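Local structure of cutm, flavoprotein of carbon monoxide dehydrogenase (Hydrogenophaga pseudoflava, 1FFV) at residues 18-23 and 50-55; 173-176 and 180-183; 33-38 and 104-109. The protein carries the FAD of carbon monoxide dehydrogenase and probably passes electrons from the iron-sulfur clusters on to an external acceptor. All coordinates share one frame; numbering follows the deposited sequence.

Contact 1 of 3, residues 18-23 and 50-55; sequences VALLGQ and HLIDIN. With FAD (flavin-adenine dinucleotide), chain J.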
loop_
_atom_site.group_PDB
_atom_site.type_symbol
_atom_site.label_atom_id
_atom_site.label_comp_id
_atom_site.label_asym_id
_atom_site.label_seq_id
_atom_site.Cartn_x
_atom_site.Cartn_y
_atom_site.Cartn_z
ATOM N N VAL C 18 -10.643 -4.577 51.647
ATOM C CA VAL C 18 -10.003 -4.108 52.872
ATOM C C VAL C 18 -8.759 -4.943 53.191
ATOM O O VAL C 18 -7.729 -4.401 53.593
ATOM C CB VAL C 18 -10.992 -4.153 54.064
ATOM C CG1 VAL C 18 -10.268 -3.887 55.383
ATOM C CG2 VAL C 18 -12.102 -3.128 53.855
ATOM N N ALA C 19 -8.857 -6.254 53.000
ATOM C CA ALA C 19 -7.735 -7.151 53.254
ATOM C C ALA C 19 -6.553 -6.771 52.360
ATOM O O ALA C 19 -5.426 -6.638 52.841
ATOM C CB ALA C 19 -8.148 -8.604 52.999
ATOM N N LEU C 20 -6.822 -6.589 51.064
ATOM C CA LEU C 20 -5.794 -6.211 50.090
ATOM C C LEU C 20 -5.135 -4.884 50.456
ATOM O O LEU C 20 -3.917 -4.736 50.320
ATOM C CB LEU C 20 -6.388 -6.128 48.684
ATOM C CG LEU C 20 -6.749 -7.445 47.999
ATOM C CD1 LEU C 20 -7.558 -7.156 46.759
ATOM C CD2 LEU C 20 -5.484 -8.225 47.642
ATOM N N LEU C 21 -5.936 -3.925 50.922
ATOM C CA LEU C 21 -5.410 -2.627 51.332
ATOM C C LEU C 21 -4.419 -2.808 52.478
ATOM O O LEU C 21 -3.347 -2.193 52.493
ATOM C CB LEU C 21 -6.541 -1.702 51.783
ATOM C CG LEU C 21 -7.351 -0.988 50.707
ATOM C CD1 LEU C 21 -8.535 -0.295 51.342
ATOM C CD2 LEU C 21 -6.464 0.010 49.972
ATOM N N GLY C 22 -4.787 -3.671 53.428
ATOM C CA GLY C 22 -3.938 -3.941 54.574
ATOM C C GLY C 22 -2.681 -4.698 54.195
ATOM O O GLY C 22 -1.587 -4.403 54.692
ATOM N N GLN C 23 -2.838 -5.657 53.287
ATOM C CA GLN C 23 -1.730 -6.478 52.817
ATOM C C GLN C 23 -0.729 -5.722 51.942
ATOM O O GLN C 23 0.488 -5.852 52.120
ATOM C CB GLN C 23 -2.279 -7.675 52.043
ATOM C CG GLN C 23 -1.221 -8.556 51.397
ATOM C CD GLN C 23 -1.823 -9.552 50.422
ATOM O OE1 GLN C 23 -1.212 -9.851 49.387
ATOM N NE2 GLN C 23 -3.024 -10.056 50.732
ATOM N N HIS C 50 -0.085 -0.867 42.968
ATOM C CA HIS C 50 -1.238 -1.760 42.981
ATOM C C HIS C 50 -2.554 -0.994 42.893
ATOM O O HIS C 50 -2.752 0.002 43.591
ATOM C CB HIS C 50 -1.259 -2.593 44.271
ATOM C CG HIS C 50 -0.144 -3.582 44.378
ATOM N ND1 HIS C 50 -0.275 -4.895 43.980
ATOM C CD2 HIS C 50 1.121 -3.454 44.847
ATOM C CE1 HIS C 50 0.862 -5.534 44.199
ATOM N NE2 HIS C 50 1.724 -4.683 44.725
ATOM N N LEU C 51 -3.446 -1.457 42.022
ATOM C CA LEU C 51 -4.759 -0.842 41.890
ATOM C C LEU C 51 -5.801 -1.874 42.278
ATOM O O LEU C 51 -5.832 -2.981 41.734
ATOM C CB LEU C 51 -5.021 -0.346 40.465
ATOM C CG LEU C 51 -4.322 0.945 40.040
ATOM C CD1 LEU C 51 -4.874 1.406 38.697
ATOM C CD2 LEU C 51 -4.539 2.016 41.101
ATOM N N ILE C 52 -6.607 -1.532 43.275
ATOM C CA ILE C 52 -7.653 -2.428 43.734
ATOM C C ILE C 52 -8.971 -1.937 43.174
ATOM O O ILE C 52 -9.541 -0.955 43.653
ATOM C CB ILE C 52 -7.726 -2.477 45.269
ATOM C CG1 ILE C 52 -6.389 -2.943 45.833
ATOM C CG2 ILE C 52 -8.855 -3.409 45.718
ATOM C CD1 ILE C 52 -6.243 -2.658 47.295
ATOM N N ASP C 53 -9.430 -2.620 42.137
ATOM C CA ASP C 53 -10.679 -2.284 41.470
ATOM C C ASP C 53 -11.875 -2.718 42.318
ATOM O O ASP C 53 -12.044 -3.902 42.629
ATOM C CB ASP C 53 -10.717 -2.968 40.096
ATOM C CG ASP C 53 -11.835 -2.455 39.202
ATOM O OD1 ASP C 53 -12.785 -1.803 39.688
ATOM O OD2 ASP C 53 -11.756 -2.715 37.988
ATOM N N ILE C 54 -12.703 -1.749 42.692
ATOM C CA ILE C 54 -13.888 -2.040 43.485
ATOM C C ILE C 54 -15.190 -1.974 42.669
ATOM O O ILE C 54 -16.270 -1.871 43.244
ATOM C CB ILE C 54 -13.972 -1.126 44.733
ATOM C CG1 ILE C 54 -13.912 0.351 44.323
ATOM C CG2 ILE C 54 -12.840 -1.461 45.701
ATOM C CD1 ILE C 54 -14.055 1.325 45.475
ATOM N N ASN C 55 -15.086 -2.084 41.340
ATOM C CA ASN C 55 -16.254 -2.049 40.441
ATOM C C ASN C 55 -17.039 -3.354 40.355
ATOM O O ASN C 55 -18.108 -3.389 39.743
ATOM C CB ASN C 55 -15.856 -1.672 39.004
ATOM C CG ASN C 55 -15.653 -0.188 38.814
ATOM O OD1 ASN C 55 -14.518 0.290 38.889
ATOM N ND2 ASN C 55 -16.731 0.544 38.550
HETATM P PA FAD J . -11.422 7.511 41.105
HETATM O O1A FAD J . -11.066 6.110 41.388
HETATM O O2A FAD J . -10.940 8.108 39.987
HETATM O O5B FAD J . -10.882 8.228 42.299
HETATM C C5B FAD J . -11.272 7.846 43.602
HETATM C C4B FAD J . -10.255 8.421 44.579
HETATM O O4B FAD J . -10.879 8.194 45.881
HETATM C C3B FAD J . -8.970 7.653 44.740
HETATM O O3B FAD J . -8.005 8.243 45.535
HETATM C C2B FAD J . -9.540 6.335 45.216
HETATM O O2B FAD J . -8.534 5.510 45.698
HETATM C C1B FAD J . -10.498 6.795 46.269
HETATM N N9A FAD J . -11.785 6.125 46.319
HETATM C C8A FAD J . -12.677 5.945 45.292
HETATM N N7A FAD J . -13.773 5.292 45.669
HETATM C C5A FAD J . -13.579 5.030 47.001
HETATM C C6A FAD J . -14.414 4.359 47.986
HETATM N N6A FAD J . -15.584 3.838 47.731
HETATM N N1A FAD J . -13.869 4.296 49.234
HETATM C C2A FAD J . -12.663 4.823 49.543
HETATM N N3A FAD J . -11.837 5.456 48.713
HETATM C C4A FAD J . -12.341 5.544 47.447
HETATM N N1 FAD J . -15.970 16.238 39.256
HETATM C C2 FAD J . -16.764 17.181 39.742
HETATM O O2 FAD J . -17.169 17.133 40.856
HETATM N N3 FAD J . -17.179 18.299 38.979
HETATM C C4 FAD J . -16.776 18.467 37.682
HETATM O O4 FAD J . -17.156 19.437 37.058
HETATM C C4X FAD J . -15.900 17.444 37.133
HETATM N N5 FAD J . -15.473 17.556 35.872
HETATM C C5X FAD J . -14.657 16.575 35.403
HETATM C C6 FAD J . -14.217 16.706 34.085
HETATM C C7 FAD J . -13.399 15.783 33.516
HETATM C C7M FAD J . -12.937 15.955 32.089
HETATM C C8 FAD J . -12.969 14.635 34.270
HETATM C C8M FAD J . -12.057 13.596 33.663
HETATM C C9 FAD J . -13.404 14.484 35.596
HETATM C C9A FAD J . -14.240 15.441 36.156
HETATM N N10 FAD J . -14.715 15.352 37.496
HETATM C C10 FAD J . -15.520 16.315 37.983
HETATM C "C1'" FAD J . -14.329 14.163 38.326
HETATM C "C2'" FAD J . -15.252 12.877 38.552
HETATM O "O2'" FAD J . -16.269 13.800 38.838
HETATM C "C3'" FAD J . -14.102 12.432 39.435
HETATM O "O3'" FAD J . -14.472 11.472 38.418
HETATM C "C4'" FAD J . -14.228 11.209 40.318
HETATM O "O4'" FAD J . -13.763 12.398 41.036
HETATM C "C5'" FAD J . -13.128 10.582 41.182
HETATM O "O5'" FAD J . -14.409 9.606 41.203
HETATM P P FAD J . -14.172 8.219 40.601
HETATM O O1P FAD J . -15.490 7.462 40.886
HETATM O O2P FAD J . -13.839 8.238 39.257
HETATM O O3P FAD J . -13.006 7.634 41.284
#
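L20 is the first residue of helical segment 18-23 to reach I52 on strand 50-53, and it uses both the root and one branch of its side chain. Its CB lies 3.7 Å from I52 CD1, while L20 CD1 comes within 4.1 Å of I52 CG2. Both side chains set out toward the opposite segment and slant past each other, bridging backbones whose nearest CA atoms, L20 and I52, are 7.6 Å apart. One step along the helix, L21 starts off in a direction that does not face the strand, but its end swings closer: L21 CD2 meets I52 CD1 at 3.8 Å. I52 CD1 therefore touches two consecutive leucines. The extended outer arm of I52 (chi2 164°) carries CD1 out to the helix, leaving CG2 to face L20.

At D53 the chain turns: OD1 accepts from N55 N at 2.8 Å, closing an Asx turn, with the amide above the carboxylate plane rather than in it. D53 OD2 is hydrogen-bonded to Y8 OH. I54, within this turn, puts its CD1 3.7 Å from N6A of the FAD adenine.

Strand 50-53 is the middle one of a three-stranded parallel sheet, between 7-9 and 28-31. Helix 14-24 forms the crossover of a beta-alpha-beta unit from 7-9 to 28-31, and on its sheet-facing side L20 also touches H9 and L21 touches L30. I52, on the strand, also touches A28 and P11. L51 packs instead against L37 and M41 of helix 37-42.

Contact 2 of 3, residues 173-176 and 180-183; sequences PAFA and GWAY
F175 and W181 are brought together by two different first torsions. In F175, CG lies beside the backbone N and anti to the carbonyl carbon (chi1 -79°), which sends the ring out from the loop toward the strand. In W181, CG is tucked between its own backbone N and carbonyl carbon (chi1 48°), which keeps the indole close over its own backbone, with CD1 turned to F175. The two side chains cross at about a right angle.

One corner of the phenyl ring does the touching. F175 CE2 lies 3.8 Å from W181 CD1, on the pyrrole side of the indole, and the same carbon is 4.0 Å from W181 CG. The neighbouring ring atom, F175 CD2, is a little farther off, at 4.2 Å from W181 CD1. Seen from the phenyl group, CD1 sits at the ring edge and near its plane, whereas F175 meets the indole obliquely. The planes are inclined at 42° and the centroids of the F175 ring and the five-membered ring of W181 are 5.7 Å apart, so the pair is a slanted aromatic contact. Its meeting point is apolar throughout.

Both rings also touch P92 and L93 of helix 92-97, and the guanidinium of R285, on helix 264-285, makes a cation-pi contact with W181 while also hydrogen-bonding to its backbone O.

The arrangement belongs to a short connection between two sheets. The chain leaves strand 166-173 of the five-stranded antiparallel sheet, runs on in extended form through F175, and enters 180-186, an outermost strand of the four-stranded antiparallel sheet. The aromatic pair thus lies on the link between these two antiparallel sheets of the flavoprotein.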
loop_
_atom_site.group_PDB
_atom_site.type_symbol
_atom_site.label_atom_id
_atom_site.label_comp_id
_atom_site.label_asym_id
_atom_site.label_seq_id
_atom_site.Cartn_x
_atom_site.Cartn_y
_atom_site.Cartn_z
ATOM N N PRO C 173 -30.419 12.283 54.900
ATOM C CA PRO C 173 -31.827 12.419 55.283
ATOM C C PRO C 173 -32.673 12.927 54.126
ATOM O O PRO C 173 -32.272 13.833 53.399
ATOM C CB PRO C 173 -31.777 13.415 56.449
ATOM C CG PRO C 173 -30.497 14.154 56.248
ATOM C CD PRO C 173 -29.553 13.082 55.785
ATOM N N ALA C 174 -33.809 12.281 53.908
ATOM C CA ALA C 174 -34.712 12.684 52.841
ATOM C C ALA C 174 -35.196 14.099 53.120
ATOM O O ALA C 174 -35.415 14.475 54.274
ATOM C CB ALA C 174 -35.896 11.726 52.761
ATOM N N PHE C 175 -35.304 14.898 52.066
ATOM C CA PHE C 175 -35.769 16.268 52.200
ATOM C C PHE C 175 -37.174 16.251 52.776
ATOM O O PHE C 175 -38.024 15.471 52.334
ATOM C CB PHE C 175 -35.825 16.959 50.830
ATOM C CG PHE C 175 -34.494 17.446 50.319
ATOM C CD1 PHE C 175 -33.303 17.120 50.970
ATOM C CD2 PHE C 175 -34.436 18.233 49.168
ATOM C CE1 PHE C 175 -32.080 17.571 50.477
ATOM C CE2 PHE C 175 -33.219 18.685 48.673
ATOM C CZ PHE C 175 -32.039 18.355 49.326
ATOM N N ALA C 176 -37.414 17.085 53.780
ATOM C CA ALA C 176 -38.744 17.179 54.362
ATOM C C ALA C 176 -39.583 17.926 53.320
ATOM O O ALA C 176 -39.054 18.766 52.587
ATOM C CB ALA C 176 -38.699 17.950 55.674
ATOM N N GLY C 180 -36.438 23.769 50.260
ATOM C CA GLY C 180 -35.905 24.521 49.140
ATOM C C GLY C 180 -34.440 24.148 48.986
ATOM O O GLY C 180 -33.789 23.763 49.969
ATOM N N TRP C 181 -33.907 24.291 47.775
ATOM C CA TRP C 181 -32.516 23.931 47.513
ATOM C C TRP C 181 -31.955 24.625 46.280
ATOM O O TRP C 181 -32.694 25.226 45.497
ATOM C CB TRP C 181 -32.419 22.417 47.317
ATOM C CG TRP C 181 -33.463 21.903 46.365
ATOM C CD1 TRP C 181 -34.754 21.552 46.669
ATOM C CD2 TRP C 181 -33.332 21.755 44.950
ATOM N NE1 TRP C 181 -35.432 21.204 45.526
ATOM C CE2 TRP C 181 -34.583 21.319 44.455
ATOM C CE3 TRP C 181 -32.279 21.954 44.047
ATOM C CZ2 TRP C 181 -34.812 21.078 43.092
ATOM C CZ3 TRP C 181 -32.505 21.717 42.693
ATOM C CH2 TRP C 181 -33.764 21.282 42.229
ATOM N N ALA C 182 -30.644 24.500 46.092
ATOM C CA ALA C 182 -29.986 25.094 44.941
ATOM C C ALA C 182 -28.493 24.824 44.910
ATOM O O ALA C 182 -27.868 24.601 45.945
ATOM C CB ALA C 182 -30.231 26.606 44.912
ATOM N N TYR C 183 -27.949 24.779 43.699
ATOM C CA TYR C 183 -26.516 24.620 43.489
ATOM C C TYR C 183 -26.143 25.546 42.344
ATOM O O TYR C 183 -26.455 25.270 41.186
ATOM C CB TYR C 183 -26.106 23.193 43.129
ATOM C CG TYR C 183 -24.603 23.029 43.172
ATOM C CD1 TYR C 183 -23.885 23.421 44.306
ATOM C CD2 TYR C 183 -23.887 22.534 42.076
ATOM C CE1 TYR C 183 -22.496 23.333 44.354
ATOM C CE2 TYR C 183 -22.482 22.440 42.116
ATOM C CZ TYR C 183 -21.802 22.845 43.264
ATOM O OH TYR C 183 -20.430 22.775 43.348
#

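Contact 3 of 3, residues 33-38 and 104-109; sequences GGHSLL and PQVRNR. With FAD (flavin-adenine dinucleotide), chain J.
G33 O is gripped by two donors, H35 ND1 and a water, and through that water G33 is joined to R109. The bond from H35 ND1 to G33 O is 2.9 Å long and nearly straight at 169°. The oxygen lies in the plane of the imidazole, although the nitrogen stands well above the carbonyl plane. Water 1 donates to G33 O at 3.1 Å and accepts from R109 NE at 2.9 Å.

Fixed in this way, H35 lies across V106 and R109, which both approach from the same side of its ring. H35 CE1 packs obliquely on R109 CB at 3.5 Å, and the arginine chain, bent at chi2 (-62°) and again at chi3, folds round so that NE comes to the bridging water. H35 CD2 meets V106 CG1 at 3.8 Å; CG1 lies anti to the backbone N of V106 and also reaches FAD C9, on the flavin ring system. The backbones draw close as well, G33 CA making a CH...O contact with R109 O at 3.1 Å. A second water links H35 NE2 to Q105 O, weakly at both ends.

The other side of segment 33-38 is given to the FAD diphosphate. S36 N and L37 N both donate to O2A, each at 3.0 Å, the latter from the first turn of helix 37-42. H35 N serves O2P, and G33 N adds a weak bond to O1P.

Main-chain amides and a helix start thus meet the phosphates, probably easing their negative charge. Since the carbonyl G33 O can only accept, the proton of its bond with H35 must sit on ND1. V106, touching the flavin and with its side chain about 8 Å from a two-iron, two-sulfur cluster, lies in a region consistent with electron transfer between the cofactors.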
loop_
_atom_site.group_PDB
_atom_site.type_symbol
_atom_site.label_atom_id
_atom_site.label_comp_id
_atom_site.label_asym_id
_atom_site.label_seq_id
_atom_site.Cartn_x
_atom_site.Cartn_y
_atom_site.Cartn_z
ATOM N N GLY C 33 -14.419 4.819 39.672
ATOM C CA GLY C 33 -14.715 5.204 38.300
ATOM C C GLY C 33 -13.455 5.508 37.500
ATOM O O GLY C 33 -13.491 5.588 36.272
ATOM N N GLY C 34 -12.344 5.703 38.211
ATOM C CA GLY C 34 -11.066 5.983 37.576
ATOM C C GLY C 34 -10.940 7.310 36.849
ATOM O O GLY C 34 -9.889 7.596 36.272
ATOM N N HIS C 35 -11.970 8.147 36.910
ATOM C CA HIS C 35 -11.911 9.418 36.204
ATOM C C HIS C 35 -11.166 10.579 36.863
ATOM O O HIS C 35 -11.205 11.714 36.388
ATOM C CB HIS C 35 -13.289 9.808 35.661
ATOM C CG HIS C 35 -13.625 9.116 34.377
ATOM N ND1 HIS C 35 -13.718 7.745 34.276
ATOM C CD2 HIS C 35 -13.815 9.599 33.125
ATOM C CE1 HIS C 35 -13.945 7.412 33.017
ATOM N NE2 HIS C 35 -14.009 8.519 32.298
ATOM N N SER C 36 -10.459 10.263 37.943
ATOM C CA SER C 36 -9.607 11.216 38.648
ATOM C C SER C 36 -8.266 10.511 38.816
ATOM O O SER C 36 -7.216 11.081 38.522
ATOM C CB SER C 36 -10.178 11.600 40.008
ATOM O OG SER C 36 -11.006 12.744 39.902
ATOM N N LEU C 37 -8.329 9.230 39.191
ATOM C CA LEU C 37 -7.139 8.410 39.412
ATOM C C LEU C 37 -6.377 8.061 38.142
ATOM O O LEU C 37 -5.152 8.215 38.094
ATOM C CB LEU C 37 -7.487 7.129 40.169
ATOM C CG LEU C 37 -6.285 6.192 40.393
ATOM C CD1 LEU C 37 -5.212 6.878 41.245
ATOM C CD2 LEU C 37 -6.754 4.897 41.061
ATOM N N LEU C 38 -7.078 7.570 37.122
ATOM C CA LEU C 38 -6.392 7.235 35.873
ATOM C C LEU C 38 -5.741 8.479 35.264
ATOM O O LEU C 38 -4.589 8.420 34.822
ATOM C CB LEU C 38 -7.316 6.510 34.898
ATOM C CG LEU C 38 -7.748 5.134 35.418
ATOM C CD1 LEU C 38 -8.656 4.457 34.404
ATOM C CD2 LEU C 38 -6.518 4.261 35.708
ATOM N N PRO C 104 -21.582 13.600 29.855
ATOM C CA PRO C 104 -22.215 12.272 29.860
ATOM C C PRO C 104 -21.292 11.061 30.013
ATOM O O PRO C 104 -21.563 10.183 30.828
ATOM C CB PRO C 104 -22.975 12.249 28.534
ATOM C CG PRO C 104 -23.374 13.678 28.368
ATOM C CD PRO C 104 -22.082 14.396 28.721
ATOM N N GLN C 105 -20.205 11.017 29.252
ATOM C CA GLN C 105 -19.273 9.893 29.331
ATOM C C GLN C 105 -18.658 9.750 30.707
ATOM O O GLN C 105 -18.630 8.657 31.269
ATOM C CB GLN C 105 -18.156 10.025 28.298
ATOM C CG GLN C 105 -18.592 9.760 26.884
ATOM C CD GLN C 105 -18.961 11.022 26.138
ATOM O OE1 GLN C 105 -19.681 11.876 26.670
ATOM N NE2 GLN C 105 -18.469 11.151 24.907
ATOM N N VAL C 106 -18.135 10.852 31.231
ATOM C CA VAL C 106 -17.519 10.855 32.548
ATOM C C VAL C 106 -18.540 10.409 33.588
ATOM O O VAL C 106 -18.234 9.601 34.461
ATOM C CB VAL C 106 -16.963 12.255 32.899
ATOM C CG1 VAL C 106 -16.323 12.251 34.296
ATOM C CG2 VAL C 106 -15.936 12.679 31.854
ATOM N N ARG C 107 -19.774 10.879 33.450
ATOM C CA ARG C 107 -20.824 10.520 34.391
ATOM C C ARG C 107 -21.276 9.066 34.357
ATOM O O ARG C 107 -22.050 8.647 35.207
ATOM C CB ARG C 107 -22.019 11.455 34.243
ATOM C CG ARG C 107 -21.749 12.845 34.784
ATOM C CD ARG C 107 -23.042 13.607 34.982
ATOM N NE ARG C 107 -23.794 13.687 33.739
ATOM C CZ ARG C 107 -23.654 14.660 32.854
ATOM N NH1 ARG C 107 -22.796 15.644 33.078
ATOM N NH2 ARG C 107 -24.349 14.627 31.731
ATOM N N ASN C 108 -20.836 8.309 33.355
ATOM C CA ASN C 108 -21.177 6.888 33.256
ATOM C C ASN C 108 -20.157 6.050 34.037
ATOM O O ASN C 108 -20.325 4.839 34.178
ATOM C CB ASN C 108 -21.174 6.418 31.797
ATOM C CG ASN C 108 -22.463 6.749 31.056
ATOM O OD1 ASN C 108 -22.440 6.919 29.825
ATOM N ND2 ASN C 108 -23.580 6.809 31.773
ATOM N N ARG C 109 -19.092 6.688 34.520
ATOM C CA ARG C 109 -18.044 5.986 35.262
ATOM C C ARG C 109 -17.755 6.620 36.626
ATOM O O ARG C 109 -17.624 5.923 37.630
ATOM C CB ARG C 109 -16.753 5.930 34.440
ATOM C CG ARG C 109 -16.854 5.147 33.125
ATOM C CD ARG C 109 -17.187 3.670 33.330
ATOM N NE ARG C 109 -16.227 3.010 34.218
ATOM C CZ ARG C 109 -16.392 1.803 34.761
ATOM N NH1 ARG C 109 -17.487 1.093 34.513
ATOM N NH2 ARG C 109 -15.474 1.324 35.589
HETATM P PA FAD J . -11.422 7.511 41.105
HETATM O O1A FAD J . -11.066 6.110 41.388
HETATM O O2A FAD J . -10.940 8.108 39.987
HETATM O O5B FAD J . -10.882 8.228 42.299
HETATM C C5B FAD J . -11.272 7.846 43.602
HETATM C C4B FAD J . -10.255 8.421 44.579
HETATM O O4B FAD J . -10.879 8.194 45.881
HETATM C C3B FAD J . -8.970 7.653 44.740
HETATM O O3B FAD J . -8.005 8.243 45.535
HETATM C C2B FAD J . -9.540 6.335 45.216
HETATM O O2B FAD J . -8.534 5.510 45.698
HETATM C C1B FAD J . -10.498 6.795 46.269
HETATM N N9A FAD J . -11.785 6.125 46.319
HETATM C C8A FAD J . -12.677 5.945 45.292
HETATM N N7A FAD J . -13.773 5.292 45.669
HETATM C C5A FAD J . -13.579 5.030 47.001
HETATM C C6A FAD J . -14.414 4.359 47.986
HETATM N N6A FAD J . -15.584 3.838 47.731
HETATM N N1A FAD J . -13.869 4.296 49.234
HETATM C C2A FAD J . -12.663 4.823 49.543
HETATM N N3A FAD J . -11.837 5.456 48.713
HETATM C C4A FAD J . -12.341 5.544 47.447
HETATM N N1 FAD J . -15.970 16.238 39.256
HETATM C C2 FAD J . -16.764 17.181 39.742
HETATM O O2 FAD J . -17.169 17.133 40.856
HETATM N N3 FAD J . -17.179 18.299 38.979
HETATM C C4 FAD J . -16.776 18.467 37.682
HETATM O O4 FAD J . -17.156 19.437 37.058
HETATM C C4X FAD J . -15.900 17.444 37.133
HETATM N N5 FAD J . -15.473 17.556 35.872
HETATM C C5X FAD J . -14.657 16.575 35.403
HETATM C C6 FAD J . -14.217 16.706 34.085
HETATM C C7 FAD J . -13.399 15.783 33.516
HETATM C C7M FAD J . -12.937 15.955 32.089
HETATM C C8 FAD J . -12.969 14.635 34.270
HETATM C C8M FAD J . -12.057 13.596 33.663
HETATM C C9 FAD J . -13.404 14.484 35.596
HETATM C C9A FAD J . -14.240 15.441 36.156
HETATM N N10 FAD J . -14.715 15.352 37.496
HETATM C C10 FAD J . -15.520 16.315 37.983
HETATM C "C1'" FAD J . -14.329 14.163 38.326
HETATM C "C2'" FAD J . -15.252 12.877 38.552
HETATM O "O2'" FAD J . -16.269 13.800 38.838
HETATM C "C3'" FAD J . -14.102 12.432 39.435
HETATM O "O3'" FAD J . -14.472 11.472 38.418
HETATM C "C4'" FAD J . -14.228 11.209 40.318
HETATM O "O4'" FAD J . -13.763 12.398 41.036
HETATM C "C5'" FAD J . -13.128 10.582 41.182
HETATM O "O5'" FAD J . -14.409 9.606 41.203
HETATM P P FAD J . -14.172 8.219 40.601
HETATM O O1P FAD J . -15.490 7.462 40.886
HETATM O O2P FAD J . -13.839 8.238 39.257
HETATM O O3P FAD J . -13.006 7.634 41.284
HETATM O O HOH W 1 -13.525 3.821 33.693
HETATM O O HOH W 2 -16.054 7.963 30.392
#

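Overall arrangement
From the N terminus, helix 14-24 leads to strand 28-31 and then the phosphate-binding turn 33-38, before the chain returns on strand 50-53 and contact 1 closes its loop against the helix. Contact 3 opens inside that loop and closes much later, at 104-109, so the two cross. They also touch, L51 CD2 packing on L37 CD2 at 3.6 Å, and both reach FAD: contact 1 at the adenine, contact 3 at the diphosphate and flavin. Contact 2 follows in series, a short closure joining 173-176 to 180-183. Its centre is 35 Å from that of contact 1, on the opposite side of the chain's centre, at the entry to strand 180-186.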